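PDB 3LUP: DegV family protein from Streptococcus agalactiae, which binds a long-chain fatty acid, here elaidic acid, and may take part in lipid transport or fatty acid metabolism. Local coordinates for residues A[31-36]-A[265-270]; A[165-170]-A[189-194]. All blocks are in the same frame, centred on the assembly; numbering follows the deposited sequence.

Contact 1 of 2, residues A[31-36]-A[265-270]; sequences IPIIID and GGVIAT. With ELA (Elaidic acid), chain B.
Val267 puts both of its methyls to work against Ile31, and one of them against Ile33. CG2 lies 3.9 Å from Ile31 CB and also rests on the Ile31 carbonyl oxygen, while CG1 meets Ile31 CG2 at 3.9 Å, the two side chains crossing at about a right angle. Ile33 comes in on a slant, its CG2 4.2 Å from Val267 CG2 and alongside the backbone of Gly266.

The chain of elaidic acid runs past the same patch. In Ile31 a chi1 of -57° sets CG1 beside the backbone N and leaves CG2 anti to it, 3.9 Å from ligand C5, and Val267 CG1 is 4.0 Å from C7. One residue on, Ile268 CG2 reaches C13 at 3.5 Å, so the helix start lines the fatty-acid pocket.

What positions these groups is polar. Gly265 stands at the N-cap position, Gly266 N bonds to Glu42, and the Gly266 carbonyl takes Thr270 N and Thr270 OG1 on opposite faces. Strand 33-34 pairs antiparallel with strand 63-64, helix 48-57 packs Tyr51 against Ile33 and Ala269, and helix 266-272 leads from strand 259-263 toward strand 277-283.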
ATOM      1  N   ILE A  31       3.485 -10.832   4.912  1.00 37.36           N
ATOM      2  CA  ILE A  31       4.814 -10.286   4.594  1.00 37.30           C
ATOM      3  C   ILE A  31       5.719 -10.321   5.822  1.00 37.51           C
ATOM      4  O   ILE A  31       5.431  -9.671   6.821  1.00 37.67           O
ATOM      5  CB  ILE A  31       4.739  -8.834   4.030  1.00 37.15           C
ATOM      6  CG1 ILE A  31       3.843  -8.798   2.778  1.00 36.08           C
ATOM      7  CG2 ILE A  31       6.156  -8.290   3.757  1.00 36.55           C
ATOM      8  CD1 ILE A  31       3.610  -7.436   2.175  1.00 34.53           C
ATOM      9  N   PRO A  32       6.803 -11.100   5.756  1.00 37.93           N
ATOM     10  CA  PRO A  32       7.742 -11.178   6.870  1.00 38.25           C
ATOM     11  C   PRO A  32       8.582  -9.909   7.065  1.00 38.68           C
ATOM     12  O   PRO A  32       8.947  -9.239   6.097  1.00 38.48           O
ATOM     13  CB  PRO A  32       8.648 -12.352   6.480  1.00 38.24           C
ATOM     14  CG  PRO A  32       7.859 -13.141   5.468  1.00 37.90           C
ATOM     15  CD  PRO A  32       7.125 -12.080   4.703  1.00 38.24           C
ATOM     16  N   ILE A  33       8.856  -9.579   8.322  1.00 39.15           N
ATOM     17  CA  ILE A  33       9.840  -8.563   8.640  1.00 40.05           C
ATOM     18  C   ILE A  33      11.071  -9.235   9.261  1.00 40.40           C
ATOM     19  O   ILE A  33      10.951 -10.179  10.043  1.00 40.41           O
ATOM     20  CB  ILE A  33       9.276  -7.451   9.572  1.00 40.35           C
ATOM     21  CG1 ILE A  33       9.472  -7.805  11.038  1.00 41.15           C
ATOM     22  CG2 ILE A  33       7.793  -7.144   9.286  1.00 40.23           C
ATOM     23  CD1 ILE A  33       9.481  -6.600  11.918  1.00 42.75           C
ATOM     24  N   ILE A  34      12.254  -8.770   8.892  1.00 41.04           N
ATOM     25  CA  ILE A  34      13.479  -9.367   9.410  1.00 42.03           C
ATOM     26  C   ILE A  34      14.241  -8.367  10.271  1.00 42.58           C
ATOM     27  O   ILE A  34      14.850  -7.418   9.756  1.00 42.12           O
ATOM     28  CB  ILE A  34      14.411  -9.904   8.284  1.00 42.16           C
ATOM     29  CG1 ILE A  34      13.617 -10.684   7.223  1.00 42.62           C
ATOM     30  CG2 ILE A  34      15.509 -10.773   8.880  1.00 41.82           C
ATOM     31  CD1 ILE A  34      14.198 -10.572   5.814  1.00 43.73           C
ATOM     32  N   ILE A  35      14.191  -8.586  11.583  1.00 43.45           N
ATOM     33  CA  ILE A  35      14.938  -7.765  12.529  1.00 44.34           C
ATOM     34  C   ILE A  35      16.363  -8.318  12.573  1.00 45.22           C
ATOM     35  O   ILE A  35      16.978  -8.492  11.521  1.00 45.73           O
ATOM     36  CB  ILE A  35      14.266  -7.740  13.913  1.00 44.19           C
ATOM     37  CG1 ILE A  35      12.731  -7.685  13.766  1.00 43.71           C
ATOM     38  CG2 ILE A  35      14.807  -6.569  14.754  1.00 44.35           C
ATOM     39  CD1 ILE A  35      12.130  -6.293  13.704  1.00 41.88           C
ATOM     40  N   ASP A  36      16.903  -8.608  13.751  1.00 46.19           N
ATOM     41  CA  ASP A  36      18.226  -9.233  13.816  1.00 47.00           C
ATOM     42  C   ASP A  36      18.102 -10.716  13.436  1.00 47.66           C
ATOM     43  O   ASP A  36      19.015 -11.513  13.684  1.00 48.02           O
ATOM     44  CB  ASP A  36      18.842  -9.054  15.207  1.00 46.73           C
ATOM     45  N   GLY A 265       1.638  -0.480   9.229  1.00 30.23           N
ATOM     46  CA  GLY A 265       2.168  -1.599  10.011  1.00 29.69           C
ATOM     47  C   GLY A 265       3.694  -1.624   9.919  1.00 29.57           C
ATOM     48  O   GLY A 265       4.297  -0.701   9.377  1.00 29.19           O
ATOM     49  N   GLY A 266       4.310  -2.681  10.456  1.00 29.41           N
ATOM     50  CA  GLY A 266       5.757  -2.793  10.551  1.00 28.97           C
ATOM     51  C   GLY A 266       6.395  -2.939   9.190  1.00 29.44           C
ATOM     52  O   GLY A 266       7.544  -2.546   8.983  1.00 29.47           O
ATOM     53  N   VAL A 267       5.640  -3.496   8.251  1.00 29.52           N
ATOM     54  CA  VAL A 267       6.113  -3.668   6.880  1.00 29.56           C
ATOM     55  C   VAL A 267       6.522  -2.321   6.270  1.00 29.82           C
ATOM     56  O   VAL A 267       7.667  -2.162   5.850  1.00 30.39           O
ATOM     57  CB  VAL A 267       5.077  -4.428   6.019  1.00 29.32           C
ATOM     58  CG1 VAL A 267       5.516  -4.488   4.577  1.00 29.11           C
ATOM     59  CG2 VAL A 267       4.880  -5.855   6.574  1.00 29.58           C
ATOM     60  N   ILE A 268       5.607  -1.347   6.279  1.00 29.97           N
ATOM     61  CA  ILE A 268       5.847  -0.013   5.710  1.00 29.57           C
ATOM     62  C   ILE A 268       6.633   0.910   6.647  1.00 29.78           C
ATOM     63  O   ILE A 268       7.455   1.681   6.188  1.00 30.67           O
ATOM     64  CB  ILE A 268       4.529   0.638   5.225  1.00 29.42           C
ATOM     65  CG1 ILE A 268       3.886  -0.240   4.141  1.00 29.91           C
ATOM     66  CG2 ILE A 268       4.781   2.026   4.673  1.00 28.40           C
ATOM     67  CD1 ILE A 268       2.418   0.037   3.863  1.00 31.00           C
ATOM     68  N   ALA A 269       6.409   0.818   7.953  1.00 29.96           N
ATOM     69  CA  ALA A 269       7.265   1.483   8.935  1.00 29.95           C
ATOM     70  C   ALA A 269       8.760   1.148   8.710  1.00 30.36           C
ATOM     71  O   ALA A 269       9.610   2.033   8.722  1.00 30.65           O
ATOM     72  CB  ALA A 269       6.840   1.116  10.333  1.00 29.46           C
ATOM     73  N   THR A 270       9.065  -0.121   8.477  1.00 30.64           N
ATOM     74  CA  THR A 270      10.416  -0.539   8.086  1.00 31.13           C
ATOM     75  C   THR A 270      11.047   0.317   6.973  1.00 31.82           C
ATOM     76  O   THR A 270      12.223   0.656   7.048  1.00 31.81           O
ATOM     77  CB  THR A 270      10.454  -2.050   7.679  1.00 31.05           C
ATOM     78  OG1 THR A 270      10.135  -2.868   8.813  1.00 29.70           O
ATOM     79  CG2 THR A 270      11.833  -2.455   7.164  1.00 30.99           C
TER
HETATM   80  CA  ELA B 301      10.741  -7.046  -0.775  1.00 52.96           C
HETATM   81  C   ELA B 301      12.190  -7.539  -0.697  1.00 54.95           C
HETATM   82  O   ELA B 301      13.045  -7.042   0.094  1.00 54.14           O
HETATM   83  C3  ELA B 301       9.951  -7.237   0.516  1.00 48.32           C
HETATM   84  C4  ELA B 301       8.459  -7.020   0.288  1.00 46.96           C
HETATM   85  C5  ELA B 301       7.867  -5.930   1.204  1.00 46.74           C
HETATM   86  C6  ELA B 301       8.059  -4.528   0.609  1.00 44.62           C
HETATM   87  C7  ELA B 301       7.865  -3.341   1.546  1.00 42.43           C
HETATM   88  C8  ELA B 301       8.158  -2.033   0.800  1.00 42.25           C
HETATM   89  C9  ELA B 301       7.239  -0.908   1.254  1.00 41.37           C
HETATM   90  C10 ELA B 301       7.489   0.507   0.886  1.00 40.25           C
HETATM   91  C11 ELA B 301       6.939   1.615   1.762  1.00 39.40           C
HETATM   92  C12 ELA B 301       6.211   2.689   0.964  1.00 37.95           C
HETATM   93  C13 ELA B 301       4.710   2.704   1.199  1.00 37.06           C
HETATM   94  C14 ELA B 301       4.096   4.091   1.069  1.00 36.64           C
HETATM   95  C15 ELA B 301       2.601   4.037   1.415  1.00 36.35           C
HETATM   96  C16 ELA B 301       1.825   5.292   1.011  1.00 34.37           C
HETATM   97  C17 ELA B 301       0.756   4.969  -0.027  1.00 34.94           C
HETATM   98  C18 ELA B 301      -0.520   5.776   0.177  1.00 34.37           C
HETATM   99  OXT ELA B 301      12.553  -8.461  -1.463  1.00 55.09           O

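Contact 2 of 2, residues A[165-170]-A[189-194]; sequences NDLNHL and IKPVLH
The Asn165 amide and the end of Lys190 meet at a slant, the amide ND2 4.1 Å from Lys190 CE. Chi1 of Asn165, at -164°, swings CG round to the side remote from its own N, which brings the amide back toward Lys190 although CB sets off the other way. The lysine chain folds over at two bonds, chi2 and chi4, and leaves NZ 4.0 Å from Asn165 O, too long for a hydrogen bond, so the meeting is a loose one at an exposed end. The second flat group is the His169 ring: Asp166 OD2 lies at its edge, in the ring plane. That same oxygen accepts a hydrogen bond from Asn168 ND2, on its anti side and 32° out of the carboxylate plane, with the acceptor lying in the plane of the asparagine amide; the modelled length of 2.5 Å between Asn168 ND2 and Asp166 OD2 is short and doubtful in detail.

Strand 159-163 leads into 165-170 and lies antiparallel to strand 192-195 in the mixed sheet, so this is a pair of sheet neighbours joined through helices 168-173 and 179-186. The apolar side chains that point inward lay 165-170 against the returning chain. Leu167 CD2 is 4.3 Å from Pro191 CG, touching the proline ring. Farther along, Leu170 and Leu193 reach for each other tip to tip, CD1 to CD1 at 3.6 Å. Leu193 also packs on Ile201 and Val203 and Pro191 on Val203, which continues this apolar layer onto strand 201-205. Lys190 touches Glu210 and Ala213 of helix 210-224. On the ligand side, the Leu170 side chain comes to about 5 Å from the bound elaidic acid.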
ATOM      1  N   ASN A 165       9.999  11.367   8.244  1.00 38.27           N
ATOM      2  CA  ASN A 165      10.748  12.061   9.248  1.00 39.53           C
ATOM      3  C   ASN A 165      12.248  11.973   8.973  1.00 40.45           C
ATOM      4  O   ASN A 165      12.965  12.980   9.026  1.00 40.73           O
ATOM      5  CB  ASN A 165      10.393  11.563  10.630  1.00 39.13           C
ATOM      6  CG  ASN A 165      10.844  12.508  11.687  1.00 40.80           C
ATOM      7  OD1 ASN A 165      11.494  12.108  12.654  1.00 42.96           O
ATOM      8  ND2 ASN A 165      10.536  13.795  11.502  1.00 41.69           N
ATOM      9  N   ASP A 166      12.719  10.771   8.659  1.00 41.55           N
ATOM     10  CA  ASP A 166      14.111  10.595   8.270  1.00 42.24           C
ATOM     11  C   ASP A 166      14.250   9.608   7.118  1.00 41.99           C
ATOM     12  O   ASP A 166      13.616   8.545   7.088  1.00 41.75           O
ATOM     13  CB  ASP A 166      14.992  10.214   9.475  1.00 43.17           C
ATOM     14  CG  ASP A 166      14.989   8.717   9.769  1.00 44.43           C
ATOM     15  OD1 ASP A 166      13.874   8.140   9.843  1.00 46.03           O
ATOM     16  OD2 ASP A 166      16.100   8.140   9.927  1.00 44.18           O
ATOM     17  N   LEU A 167      15.102   9.984   6.177  1.00 41.86           N
ATOM     18  CA  LEU A 167      15.155   9.332   4.882  1.00 41.83           C
ATOM     19  C   LEU A 167      15.999   8.056   4.809  1.00 41.66           C
ATOM     20  O   LEU A 167      15.984   7.373   3.790  1.00 41.88           O
ATOM     21  CB  LEU A 167      15.653  10.333   3.843  1.00 42.08           C
ATOM     22  CG  LEU A 167      14.718  11.469   3.439  1.00 42.23           C
ATOM     23  CD1 LEU A 167      15.514  12.757   3.285  1.00 43.40           C
ATOM     24  CD2 LEU A 167      13.992  11.112   2.156  1.00 41.48           C
ATOM     25  N   ASN A 168      16.733   7.736   5.868  1.00 41.32           N
ATOM     26  CA  ASN A 168      17.594   6.557   5.866  1.00 41.29           C
ATOM     27  C   ASN A 168      16.854   5.288   5.493  1.00 40.39           C
ATOM     28  O   ASN A 168      17.322   4.519   4.654  1.00 40.07           O
ATOM     29  CB  ASN A 168      18.261   6.392   7.225  1.00 41.92           C
ATOM     30  CG  ASN A 168      18.913   7.662   7.681  1.00 44.76           C
ATOM     31  OD1 ASN A 168      19.984   8.034   7.175  1.00 47.18           O
ATOM     32  ND2 ASN A 168      18.251   8.377   8.607  1.00 46.18           N
ATOM     33  N   HIS A 169      15.693   5.088   6.112  1.00 39.66           N
ATOM     34  CA  HIS A 169      14.848   3.947   5.814  1.00 39.14           C
ATOM     35  C   HIS A 169      14.573   3.832   4.326  1.00 38.90           C
ATOM     36  O   HIS A 169      14.822   2.786   3.729  1.00 38.71           O
ATOM     37  CB  HIS A 169      13.549   4.038   6.584  1.00 38.98           C
ATOM     38  CG  HIS A 169      13.724   3.927   8.062  1.00 39.13           C
ATOM     39  ND1 HIS A 169      13.373   2.796   8.769  1.00 38.35           N
ATOM     40  CD2 HIS A 169      14.210   4.807   8.969  1.00 38.64           C
ATOM     41  CE1 HIS A 169      13.634   2.982  10.050  1.00 38.64           C
ATOM     42  NE2 HIS A 169      14.139   4.195  10.199  1.00 39.93           N
ATOM     43  N   LEU A 170      14.086   4.915   3.727  1.00 38.73           N
ATOM     44  CA  LEU A 170      13.797   4.915   2.301  1.00 38.75           C
ATOM     45  C   LEU A 170      15.006   4.739   1.388  1.00 38.74           C
ATOM     46  O   LEU A 170      14.906   4.055   0.368  1.00 39.05           O
ATOM     47  CB  LEU A 170      13.007   6.147   1.901  1.00 38.69           C
ATOM     48  CG  LEU A 170      11.488   5.954   1.932  1.00 38.92           C
ATOM     49  CD1 LEU A 170      10.795   7.227   1.510  1.00 37.84           C
ATOM     50  CD2 LEU A 170      11.053   4.789   1.045  1.00 38.29           C
ATOM     51  N   ILE A 189      16.225  19.097   4.300  1.00 35.84           N
ATOM     52  CA  ILE A 189      14.918  19.618   3.925  1.00 35.27           C
ATOM     53  C   ILE A 189      13.822  18.565   4.155  1.00 35.10           C
ATOM     54  O   ILE A 189      14.105  17.465   4.621  1.00 35.02           O
ATOM     55  CB  ILE A 189      14.939  20.163   2.460  1.00 35.39           C
ATOM     56  CG1 ILE A 189      15.257  19.041   1.468  1.00 35.27           C
ATOM     57  CG2 ILE A 189      15.957  21.311   2.298  1.00 33.84           C
ATOM     58  CD1 ILE A 189      14.638  19.255   0.106  1.00 34.99           C
ATOM     59  N   LYS A 190      12.576  18.909   3.848  1.00 35.03           N
ATOM     60  CA  LYS A 190      11.446  17.994   4.036  1.00 34.92           C
ATOM     61  C   LYS A 190      10.745  17.752   2.699  1.00 34.80           C
ATOM     62  O   LYS A 190       9.736  18.397   2.396  1.00 35.53           O
ATOM     63  CB  LYS A 190      10.470  18.540   5.092  1.00 34.75           C
ATOM     64  CG  LYS A 190      10.856  18.233   6.542  1.00 35.59           C
ATOM     65  CD  LYS A 190      10.424  16.806   6.943  1.00 38.15           C
ATOM     66  CE  LYS A 190      10.799  16.426   8.384  1.00 39.71           C
ATOM     67  NZ  LYS A 190      12.165  16.850   8.840  1.00 39.84           N
ATOM     68  N   PRO A 191      11.291  16.834   1.874  1.00 34.54           N
ATOM     69  CA  PRO A 191      10.738  16.602   0.534  1.00 33.60           C
ATOM     70  C   PRO A 191       9.395  15.896   0.561  1.00 33.31           C
ATOM     71  O   PRO A 191       9.122  15.090   1.453  1.00 33.36           O
ATOM     72  CB  PRO A 191      11.764  15.680  -0.100  1.00 33.63           C
ATOM     73  CG  PRO A 191      12.380  14.957   1.069  1.00 33.92           C
ATOM     74  CD  PRO A 191      12.470  15.980   2.136  1.00 34.20           C
ATOM     75  N   VAL A 192       8.561  16.227  -0.415  1.00 33.03           N
ATOM     76  CA  VAL A 192       7.324  15.513  -0.686  1.00 32.29           C
ATOM     77  C   VAL A 192       7.637  14.440  -1.730  1.00 32.39           C
ATOM     78  O   VAL A 192       8.220  14.724  -2.796  1.00 32.22           O
ATOM     79  CB  VAL A 192       6.213  16.463  -1.217  1.00 32.08           C
ATOM     80  CG1 VAL A 192       4.895  15.728  -1.366  1.00 32.25           C
ATOM     81  CG2 VAL A 192       6.030  17.655  -0.306  1.00 31.19           C
ATOM     82  N   LEU A 193       7.255  13.209  -1.406  1.00 32.22           N
ATOM     83  CA  LEU A 193       7.504  12.050  -2.260  1.00 31.79           C
ATOM     84  C   LEU A 193       6.188  11.499  -2.735  1.00 31.48           C
ATOM     85  O   LEU A 193       5.160  11.728  -2.106  1.00 31.26           O
ATOM     86  CB  LEU A 193       8.254  10.974  -1.478  1.00 31.74           C
ATOM     87  CG  LEU A 193       9.503  11.457  -0.734  1.00 31.90           C
ATOM     88  CD1 LEU A 193       9.909  10.491   0.345  1.00 30.24           C
ATOM     89  CD2 LEU A 193      10.628  11.693  -1.707  1.00 31.55           C
ATOM     90  N   HIS A 194       6.215  10.794  -3.859  1.00 31.38           N
ATOM     91  CA  HIS A 194       5.021  10.155  -4.380  1.00 31.45           C
ATOM     92  C   HIS A 194       5.331   8.898  -5.173  1.00 31.71           C
ATOM     93  O   HIS A 194       6.493   8.585  -5.415  1.00 32.23           O
ATOM     94  CB  HIS A 194       4.198  11.155  -5.195  1.00 31.41           C
ATOM     95  CG  HIS A 194       4.695  11.391  -6.588  1.00 31.05           C
ATOM     96  ND1 HIS A 194       6.033  11.491  -6.906  1.00 31.72           N
ATOM     97  CD2 HIS A 194       4.020  11.580  -7.748  1.00 29.83           C
ATOM     98  CE1 HIS A 194       6.161  11.722  -8.201  1.00 30.91           C
ATOM     99  NE2 HIS A 194       4.954  11.780  -8.734  1.00 29.43           N
TER

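Both contacts are largely buried and apolar, with no hydrogen bond between their paired segments, and their centres are 18 Å apart. Contact 1 joins elements far apart in sequence and lies directly on the fatty-acid chain; contact 2 is nested within the loop that contact 1 closes, bridges a short helical connection, and grades from a leucine pair inside to an exposed asparagine and a partly exposed lysine outside. Leu170 stands back from the ligand, which Ile31 and Ile268 of contact 1 touch. The two helices, 266-272 and 168-173, are linked: His169 ND1 is 3.0 Å from Thr270 O, a probable hydrogen bond between the contacts.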